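Side-chain contacts in haloperoxidase (Corallina officinalis, PDB 1QHB), which catalyses the halogenation of organic substrates with bromide and hydrogen peroxide, using bound vanadate, and assembles as a homododecamer: residues E158-Y163 with E190-L195; I276-R281 with Y339-L344; R283-G288 with T322-A327. All coordinates share one frame; numbering follows the deposited sequence.

Contact 1. Residues E158-Y163 with E190-L195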
loop_
_atom_site.group_PDB
_atom_site.type_symbol
_atom_site.label_atom_id
_atom_site.label_comp_id
_atom_site.label_asym_id
_atom_site.label_seq_id
_atom_site.Cartn_x
_atom_site.Cartn_y
_atom_site.Cartn_z
ATOM N N GLU A 158 18.192 6.137 53.379
ATOM C CA GLU A 158 19.024 6.736 52.373
ATOM C C GLU A 158 19.684 8.003 52.936
ATOM O O GLU A 158 20.875 8.206 52.619
ATOM C CB GLU A 158 18.161 7.135 51.156
ATOM C CG GLU A 158 17.834 5.864 50.323
ATOM C CD GLU A 158 17.112 6.168 49.043
ATOM O OE1 GLU A 158 16.461 7.241 48.878
ATOM O OE2 GLU A 158 17.176 5.322 48.127
ATOM N N MET A 159 18.916 8.848 53.638
ATOM C CA MET A 159 19.509 10.062 54.195
ATOM C C MET A 159 20.527 9.744 55.293
ATOM O O MET A 159 21.625 10.304 55.297
ATOM C CB MET A 159 18.487 11.048 54.735
ATOM C CG MET A 159 17.700 11.780 53.667
ATOM S SD MET A 159 18.742 12.577 52.439
ATOM C CE MET A 159 19.485 13.913 53.341
ATOM N N ALA A 160 20.247 8.776 56.153
ATOM C CA ALA A 160 21.193 8.384 57.218
ATOM C C ALA A 160 22.510 7.973 56.588
ATOM O O ALA A 160 23.575 8.426 56.998
ATOM C CB ALA A 160 20.677 7.208 58.034
ATOM N N GLU A 161 22.387 7.126 55.525
ATOM C CA GLU A 161 23.603 6.694 54.847
ATOM C C GLU A 161 24.367 7.836 54.231
ATOM O O GLU A 161 25.618 7.817 54.284
ATOM C CB GLU A 161 23.237 5.644 53.795
ATOM C CG GLU A 161 24.408 5.252 52.887
ATOM C CD GLU A 161 23.991 4.157 51.932
ATOM O OE1 GLU A 161 23.070 4.464 51.142
ATOM O OE2 GLU A 161 24.585 3.059 52.001
ATOM N N LEU A 162 23.725 8.846 53.669
ATOM C CA LEU A 162 24.442 9.977 53.062
ATOM C C LEU A 162 25.082 10.874 54.095
ATOM O O LEU A 162 26.136 11.492 53.786
ATOM C CB LEU A 162 23.500 10.876 52.233
ATOM C CG LEU A 162 22.828 10.257 51.018
ATOM C CD1 LEU A 162 21.905 11.227 50.300
ATOM C CD2 LEU A 162 23.870 9.710 50.065
ATOM N N TYR A 163 24.424 11.080 55.242
ATOM C CA TYR A 163 25.053 11.929 56.287
ATOM C C TYR A 163 26.296 11.228 56.832
ATOM O O TYR A 163 27.353 11.832 57.055
ATOM C CB TYR A 163 24.087 12.144 57.452
ATOM C CG TYR A 163 23.156 13.342 57.309
ATOM C CD1 TYR A 163 23.621 14.634 57.424
ATOM C CD2 TYR A 163 21.802 13.153 57.179
ATOM C CE1 TYR A 163 22.795 15.737 57.321
ATOM C CE2 TYR A 163 20.940 14.229 57.088
ATOM C CZ TYR A 163 21.451 15.500 57.145
ATOM O OH TYR A 163 20.570 16.548 57.030
ATOM N N GLU A 190 25.844 0.510 63.574
ATOM C CA GLU A 190 24.808 0.292 64.592
ATOM C C GLU A 190 23.668 1.272 64.374
ATOM O O GLU A 190 22.502 0.980 64.598
ATOM C CB GLU A 190 25.564 0.423 65.894
ATOM C CG GLU A 190 24.947 -0.025 67.200
ATOM C CD GLU A 190 26.033 0.043 68.281
ATOM O OE1 GLU A 190 27.173 -0.374 67.961
ATOM O OE2 GLU A 190 25.764 0.515 69.400
ATOM N N ARG A 191 23.934 2.481 63.924
ATOM C CA ARG A 191 22.902 3.485 63.674
ATOM C C ARG A 191 22.119 3.087 62.430
ATOM O O ARG A 191 20.888 2.984 62.504
ATOM C CB ARG A 191 23.602 4.855 63.666
ATOM C CG ARG A 191 24.098 5.108 65.112
ATOM C CD ARG A 191 24.488 6.553 65.383
ATOM N NE ARG A 191 25.732 6.861 64.686
ATOM C CZ ARG A 191 26.390 8.008 64.646
ATOM N NH1 ARG A 191 25.907 9.046 65.303
ATOM N NH2 ARG A 191 27.519 8.117 63.943
ATOM N N LEU A 192 22.804 2.606 61.375
ATOM C CA LEU A 192 22.099 2.176 60.185
ATOM C C LEU A 192 21.335 0.913 60.530
ATOM O O LEU A 192 20.166 0.832 60.103
ATOM C CB LEU A 192 23.027 1.943 59.001
ATOM C CG LEU A 192 23.809 3.177 58.503
ATOM C CD1 LEU A 192 24.880 2.699 57.547
ATOM C CD2 LEU A 192 22.838 4.156 57.856
ATOM N N ASN A 193 21.906 0.016 61.340
ATOM C CA ASN A 193 21.159 -1.189 61.692
ATOM C C ASN A 193 20.015 -0.920 62.679
ATOM O O ASN A 193 19.209 -1.825 62.940
ATOM C CB ASN A 193 22.022 -2.318 62.230
ATOM C CG ASN A 193 22.813 -3.000 61.137
ATOM O OD1 ASN A 193 22.349 -3.020 59.994
ATOM N ND2 ASN A 193 23.975 -3.546 61.446
ATOM N N GLY A 194 19.863 0.293 63.164
ATOM C CA GLY A 194 18.737 0.635 63.986
ATOM C C GLY A 194 17.597 1.126 63.118
ATOM O O GLY A 194 16.602 1.489 63.699
ATOM N N LEU A 195 17.717 1.226 61.804
ATOM C CA LEU A 195 16.641 1.726 60.970
ATOM C C LEU A 195 15.904 0.562 60.345
ATOM O O LEU A 195 16.452 -0.415 59.843
ATOM C CB LEU A 195 17.160 2.674 59.891
ATOM C CG LEU A 195 18.033 3.827 60.414
ATOM C CD1 LEU A 195 18.642 4.574 59.242
ATOM C CD2 LEU A 195 17.166 4.754 61.259
#
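Leu-192 and Leu-195 meet Ala-160 where the C-terminal end of helix 182-192 packs on the middle of helix 153-167, a buried helix-to-helix contact in the mainly helical fold of this vanadium haloperoxidase. Leu-192 comes first and carries much of the contact. Its CG stands anti to the carbonyl carbon (chi1 -62°), and the CD2 branch reaches helix 153-167. Leu-192 CD2 lies 3.7 Å from Ala-160 CB and 3.8 Å from the backbone N of Glu-161. The carboxylate of Glu-161 does not share in this apolar patch; it pairs with Arg-215. The side chain of Glu-161 is about 9 Å from that of His-551, which probably binds vanadate, as in related enzymes. The small Ala-160 lets the backbones come close, with CA of Ala-160 and CA of Leu-192 6.9 Å apart. At Asn-193 and Gly-194 the chain turns. A type I beta turn runs from Leu-192 to Leu-195, held by the bond from Leu-195 N to Leu-192 O (3.0 Å). The turn returns a second leucine to the same methyl. Leu-195, the N-cap residue of helix 196-199, sets its CD1 3.5 Å from Ala-160 CB.

Contact 2. Residues I276-R281 with Y339-L344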
loop_
_atom_site.group_PDB
_atom_site.type_symbol
_atom_site.label_atom_id
_atom_site.label_comp_id
_atom_site.label_asym_id
_atom_site.label_seq_id
_atom_site.Cartn_x
_atom_site.Cartn_y
_atom_site.Cartn_z
ATOM N N ILE A 276 51.182 6.141 24.531
ATOM C CA ILE A 276 51.276 7.103 25.615
ATOM C C ILE A 276 50.593 6.535 26.848
ATOM O O ILE A 276 50.406 5.314 26.923
ATOM C CB ILE A 276 50.746 8.512 25.301
ATOM C CG1 ILE A 276 49.276 8.504 24.946
ATOM C CG2 ILE A 276 51.575 9.069 24.133
ATOM C CD1 ILE A 276 48.685 9.881 24.590
ATOM N N THR A 277 50.323 7.333 27.896
ATOM C CA THR A 277 49.793 6.744 29.097
ATOM C C THR A 277 48.712 7.549 29.778
ATOM O O THR A 277 48.635 8.760 29.677
ATOM C CB THR A 277 50.859 6.517 30.228
ATOM O OG1 THR A 277 51.598 7.746 30.400
ATOM C CG2 THR A 277 51.843 5.424 29.879
ATOM N N ILE A 278 47.905 6.795 30.527
ATOM C CA ILE A 278 46.923 7.375 31.422
ATOM C C ILE A 278 47.409 7.066 32.852
ATOM O O ILE A 278 47.694 5.908 33.154
ATOM C CB ILE A 278 45.525 6.786 31.265
ATOM C CG1 ILE A 278 44.932 7.128 29.891
ATOM C CG2 ILE A 278 44.610 7.275 32.385
ATOM C CD1 ILE A 278 43.838 6.188 29.436
ATOM N N SER A 279 47.397 8.060 33.710
ATOM C CA SER A 279 47.766 7.822 35.099
ATOM C C SER A 279 46.464 7.664 35.894
ATOM O O SER A 279 45.632 8.539 35.683
ATOM C CB SER A 279 48.539 9.070 35.616
ATOM O OG SER A 279 48.601 8.950 37.030
ATOM N N GLN A 280 46.311 6.700 36.781
ATOM C CA GLN A 280 45.154 6.523 37.591
ATOM C C GLN A 280 45.131 7.455 38.812
ATOM O O GLN A 280 44.141 7.467 39.572
ATOM C CB GLN A 280 45.066 5.078 38.139
ATOM C CG GLN A 280 44.924 4.018 37.062
ATOM C CD GLN A 280 43.467 3.753 36.700
ATOM O OE1 GLN A 280 42.671 4.699 36.597
ATOM N NE2 GLN A 280 43.154 2.455 36.531
ATOM N N ARG A 281 46.182 8.235 39.037
ATOM C CA ARG A 281 46.229 9.080 40.232
ATOM C C ARG A 281 45.297 10.275 40.063
ATOM O O ARG A 281 45.372 10.917 39.008
ATOM C CB ARG A 281 47.682 9.538 40.477
ATOM C CG ARG A 281 48.613 8.388 40.834
ATOM C CD ARG A 281 49.952 8.874 41.375
ATOM N NE ARG A 281 50.502 7.887 42.316
ATOM C CZ ARG A 281 51.101 6.747 41.949
ATOM N NH1 ARG A 281 51.351 6.442 40.675
ATOM N NH2 ARG A 281 51.546 5.909 42.860
ATOM N N TYR A 339 34.877 3.412 32.062
ATOM C CA TYR A 339 34.625 2.182 31.289
ATOM C C TYR A 339 35.545 2.123 30.104
ATOM O O TYR A 339 36.020 1.058 29.670
ATOM C CB TYR A 339 33.117 2.059 30.938
ATOM C CG TYR A 339 32.352 2.652 32.131
ATOM C CD1 TYR A 339 32.287 2.008 33.335
ATOM C CD2 TYR A 339 31.829 3.933 32.016
ATOM C CE1 TYR A 339 31.673 2.609 34.437
ATOM C CE2 TYR A 339 31.218 4.562 33.094
ATOM C CZ TYR A 339 31.154 3.902 34.303
ATOM O OH TYR A 339 30.577 4.523 35.381
ATOM N N LEU A 340 35.893 3.281 29.571
ATOM C CA LEU A 340 36.865 3.318 28.479
ATOM C C LEU A 340 38.238 2.948 29.037
ATOM O O LEU A 340 38.979 2.144 28.489
ATOM C CB LEU A 340 36.829 4.701 27.827
ATOM C CG LEU A 340 38.039 5.032 26.943
ATOM C CD1 LEU A 340 38.068 4.148 25.713
ATOM C CD2 LEU A 340 38.070 6.511 26.631
ATOM N N ASN A 341 38.556 3.416 30.235
ATOM C CA ASN A 341 39.848 3.086 30.875
ATOM C C ASN A 341 39.880 1.605 31.234
ATOM O O ASN A 341 40.955 1.054 31.084
ATOM C CB ASN A 341 40.093 3.895 32.153
ATOM C CG ASN A 341 40.275 5.374 31.854
ATOM O OD1 ASN A 341 40.366 6.145 32.831
ATOM N ND2 ASN A 341 40.284 5.776 30.593
ATOM N N ALA A 342 38.751 1.060 31.667
ATOM C CA ALA A 342 38.674 -0.367 31.986
ATOM C C ALA A 342 38.925 -1.185 30.732
ATOM O O ALA A 342 39.758 -2.086 30.685
ATOM C CB ALA A 342 37.306 -0.720 32.531
ATOM N N CYS A 343 38.269 -0.748 29.646
ATOM C CA CYS A 343 38.497 -1.376 28.366
ATOM C C CYS A 343 39.923 -1.375 27.890
ATOM O O CYS A 343 40.385 -2.419 27.451
ATOM C CB CYS A 343 37.600 -0.709 27.301
ATOM S SG CYS A 343 37.472 -1.556 25.701
ATOM N N LEU A 344 40.619 -0.262 28.037
ATOM C CA LEU A 344 42.027 -0.176 27.664
ATOM C C LEU A 344 42.916 -1.106 28.487
ATOM O O LEU A 344 43.816 -1.703 27.911
ATOM C CB LEU A 344 42.488 1.266 27.777
ATOM C CG LEU A 344 41.893 2.307 26.823
ATOM C CD1 LEU A 344 42.290 3.699 27.312
ATOM C CD2 LEU A 344 42.412 2.111 25.408
HETATM O O HOH W 1 40.265 5.205 35.272
#
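Ile-278 points its side chain from strand 276-285 onto Asn-341 and Leu-344 of helix 337-349. This is a buried strand-on-helix contact: the helix packs against an antiparallel sheet. The CD1 methyl of Ile-278 does the touching. CG1 lies anti to the carbonyl carbon (chi1 -66°) and the chain then extends, which carries CD1 out to the helix. Leu-344 crosses the isoleucine at about a right angle. The two meet methyl to methyl, with Ile-278 CD1 3.6 Å from Leu-344 CD1. Asn-341, one helical turn earlier, lies obliquely to Ile-278. Its ND2 is 3.8 Å from Ile-278 CD1, a van der Waals contact only. The amide N has its polar partner in the second subunit, where Tyr-273 OH is hydrogen-bonded to it. That subunit also continues the sheet: Thr-277, Ile-278 and Ser-279 pair with one of its strands in an antiparallel ladder. The contact therefore lies at the subunit interface. Gln-280 comes nearer the helix with its amide end, and its NE2 is held by the carbonyls of Phe-240 and Val-243. A water sits between the two amides. It lies within hydrogen-bonding distance of both buried amide oxygens, 2.8 Å from Gln-280 OE1 and 2.6 Å from Asn-341 OD1.

Contact 3. Residues R283-G288 with T322-A327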
loop_
_atom_site.group_PDB
_atom_site.type_symbol
_atom_site.label_atom_id
_atom_site.label_comp_id
_atom_site.label_asym_id
_atom_site.label_seq_id
_atom_site.Cartn_x
_atom_site.Cartn_y
_atom_site.Cartn_z
ATOM N N ARG A 283 43.418 14.002 41.352
ATOM C CA ARG A 283 43.695 15.259 42.018
ATOM C C ARG A 283 43.182 15.178 43.443
ATOM O O ARG A 283 42.228 14.446 43.729
ATOM C CB ARG A 283 43.119 16.450 41.247
ATOM C CG ARG A 283 43.789 16.652 39.905
ATOM C CD ARG A 283 45.289 16.672 39.914
ATOM N NE ARG A 283 45.864 17.118 38.660
ATOM C CZ ARG A 283 47.173 17.102 38.414
ATOM N NH1 ARG A 283 48.053 16.674 39.304
ATOM N NH2 ARG A 283 47.654 17.553 37.255
ATOM N N ILE A 284 43.861 15.906 44.359
ATOM C CA ILE A 284 43.518 15.786 45.764
ATOM C C ILE A 284 42.783 16.978 46.323
ATOM O O ILE A 284 43.476 18.010 46.573
ATOM C CB ILE A 284 44.833 15.616 46.596
ATOM C CG1 ILE A 284 45.606 14.403 46.104
ATOM C CG2 ILE A 284 44.528 15.476 48.087
ATOM C CD1 ILE A 284 47.123 14.590 46.273
ATOM N N ALA A 285 41.485 16.819 46.553
ATOM C CA ALA A 285 40.738 17.932 47.138
ATOM C C ALA A 285 41.134 18.074 48.614
ATOM O O ALA A 285 41.298 17.070 49.316
ATOM C CB ALA A 285 39.221 17.679 47.071
ATOM N N THR A 286 41.246 19.320 49.088
ATOM C CA THR A 286 41.556 19.574 50.478
ATOM C C THR A 286 40.762 18.666 51.389
ATOM O O THR A 286 39.541 18.728 51.482
ATOM C CB THR A 286 41.233 21.037 50.844
ATOM O OG1 THR A 286 41.995 21.865 49.943
ATOM C CG2 THR A 286 41.655 21.379 52.286
ATOM N N PRO A 287 41.466 17.861 52.195
ATOM C CA PRO A 287 40.832 16.973 53.171
ATOM C C PRO A 287 40.115 17.785 54.219
ATOM O O PRO A 287 40.622 18.820 54.609
ATOM C CB PRO A 287 42.012 16.229 53.797
ATOM C CG PRO A 287 43.081 16.327 52.749
ATOM C CD PRO A 287 42.926 17.706 52.159
ATOM N N GLY A 288 38.945 17.361 54.667
ATOM C CA GLY A 288 38.197 18.047 55.692
ATOM C C GLY A 288 37.451 19.293 55.279
ATOM O O GLY A 288 36.808 19.938 56.100
ATOM N N THR A 322 40.833 8.022 49.905
ATOM C CA THR A 322 39.737 8.297 50.805
ATOM C C THR A 322 38.412 8.331 50.042
ATOM O O THR A 322 38.387 8.450 48.818
ATOM C CB THR A 322 39.894 9.649 51.517
ATOM O OG1 THR A 322 40.098 10.673 50.521
ATOM C CG2 THR A 322 41.174 9.716 52.368
ATOM N N ILE A 323 37.323 8.267 50.798
ATOM C CA ILE A 323 35.986 8.462 50.232
ATOM C C ILE A 323 35.939 9.767 49.451
ATOM O O ILE A 323 35.428 9.787 48.331
ATOM C CB ILE A 323 34.967 8.433 51.378
ATOM C CG1 ILE A 323 34.852 6.958 51.818
ATOM C CG2 ILE A 323 33.613 8.991 50.973
ATOM C CD1 ILE A 323 33.923 6.765 52.974
ATOM N N ARG A 324 36.608 10.819 49.924
ATOM C CA ARG A 324 36.604 12.119 49.261
ATOM C C ARG A 324 37.235 11.986 47.896
ATOM O O ARG A 324 36.741 12.606 46.920
ATOM C CB ARG A 324 37.318 13.183 50.110
ATOM C CG ARG A 324 37.130 14.616 49.597
ATOM C CD ARG A 324 37.769 15.680 50.500
ATOM N NE ARG A 324 37.189 15.695 51.874
ATOM C CZ ARG A 324 36.027 16.254 52.179
ATOM N NH1 ARG A 324 35.291 16.858 51.240
ATOM N NH2 ARG A 324 35.557 16.228 53.423
ATOM N N ASP A 325 38.339 11.253 47.758
ATOM C CA ASP A 325 38.951 11.125 46.440
ATOM C C ASP A 325 37.993 10.474 45.434
ATOM O O ASP A 325 38.153 10.745 44.238
ATOM C CB ASP A 325 40.238 10.329 46.512
ATOM C CG ASP A 325 41.341 10.966 47.364
ATOM O OD1 ASP A 325 41.323 12.169 47.598
ATOM O OD2 ASP A 325 42.257 10.209 47.790
ATOM N N LEU A 326 37.163 9.510 45.815
ATOM C CA LEU A 326 36.231 8.903 44.873
ATOM C C LEU A 326 35.215 9.966 44.518
ATOM O O LEU A 326 34.908 10.137 43.343
ATOM C CB LEU A 326 35.587 7.622 45.443
ATOM C CG LEU A 326 34.729 6.839 44.463
ATOM C CD1 LEU A 326 35.515 6.499 43.190
ATOM C CD2 LEU A 326 34.105 5.597 45.093
ATOM N N ALA A 327 34.744 10.802 45.451
ATOM C CA ALA A 327 33.881 11.944 45.111
ATOM C C ALA A 327 34.573 12.861 44.130
ATOM O O ALA A 327 34.025 13.293 43.074
ATOM C CB ALA A 327 33.536 12.713 46.388
HETATM O O HOH W 2 40.413 14.062 46.182
HETATM O O HOH W 3 40.755 14.315 49.455
#
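A capping box opens helix 323-332, and the first turn of that helix faces the end of strand 276-285 through Arg-324 and two waters. Thr-322 is the N-cap. Its OG1 accepts a weak bond from Asp-325 N, and Asp-325 OD2 takes a weak one in return from Thr-322 N. OD2 also has Arg-318 and the backbone N of Arg-321 as partners, so the carboxylate is fixed from several directions. OD1 faces the strand through two waters. One accepts a hydrogen bond from Ala-285 N (3.0 Å) and lies within hydrogen-bonding distance of Asp-325 OD1 (2.5 Å) and Arg-283 O (3.1 Å). A second water lies near both Asp-325 OD1 and Ala-285 O, 2.8 Å from the latter. Direct contact comes from Arg-324. Its chain leaves the helix extended, CG anti to the backbone N (chi1 -169°), then bends at chi3 and runs beside the backbone of residues 285-288. Ala-285 points its CB toward the helix, 4.2 Å from Arg-324 CD. That CD lies 3.7 Å from Thr-286 O, and Arg-324 NE lies 3.7 Å from Gly-288 N without bonding to it. The guanidinium approaches this backbone obliquely. Asp-170 takes Arg-324 NE on OD1, in a salt bridge, and Gly-288 N on OD2, in a hydrogen bond. Arg-324 NH2 forms a salt bridge with Asp-290. With an alanine at Arg-324, Asp-170 and Asp-290 would probably lose a shared cationic partner, and the backbone of residues 286-288 its side-chain cover. Strand 313-318 pairs with the strand end through Ile-284 and Glu-314. Helix 530-548 meets Ile-323, Leu-326 and Ala-327 of the helix, which thus lies between it and the strand end.

How the contacts relate
Along the chain contact 1 closes first, before either of the others opens. Contact 3 is then nested inside the loop closed by contact 2. Contacts 2 and 3 share strand 276-285, the middle one of three antiparallel strands of this chain, and their centres are about 20 Å apart. Their helices, 323-332 and 337-349, follow each other in the chain, so successive helices are set along one strand. Contact 1 joins two helices outside this sheet. Its centre is about 22 Å from that of contact 3 and about 35 Å from that of contact 2. Contacts 2 and 3 also reach the second subunit, tying this strand to a neighbouring subunit of the dodecamer; contact 1 lies within one chain.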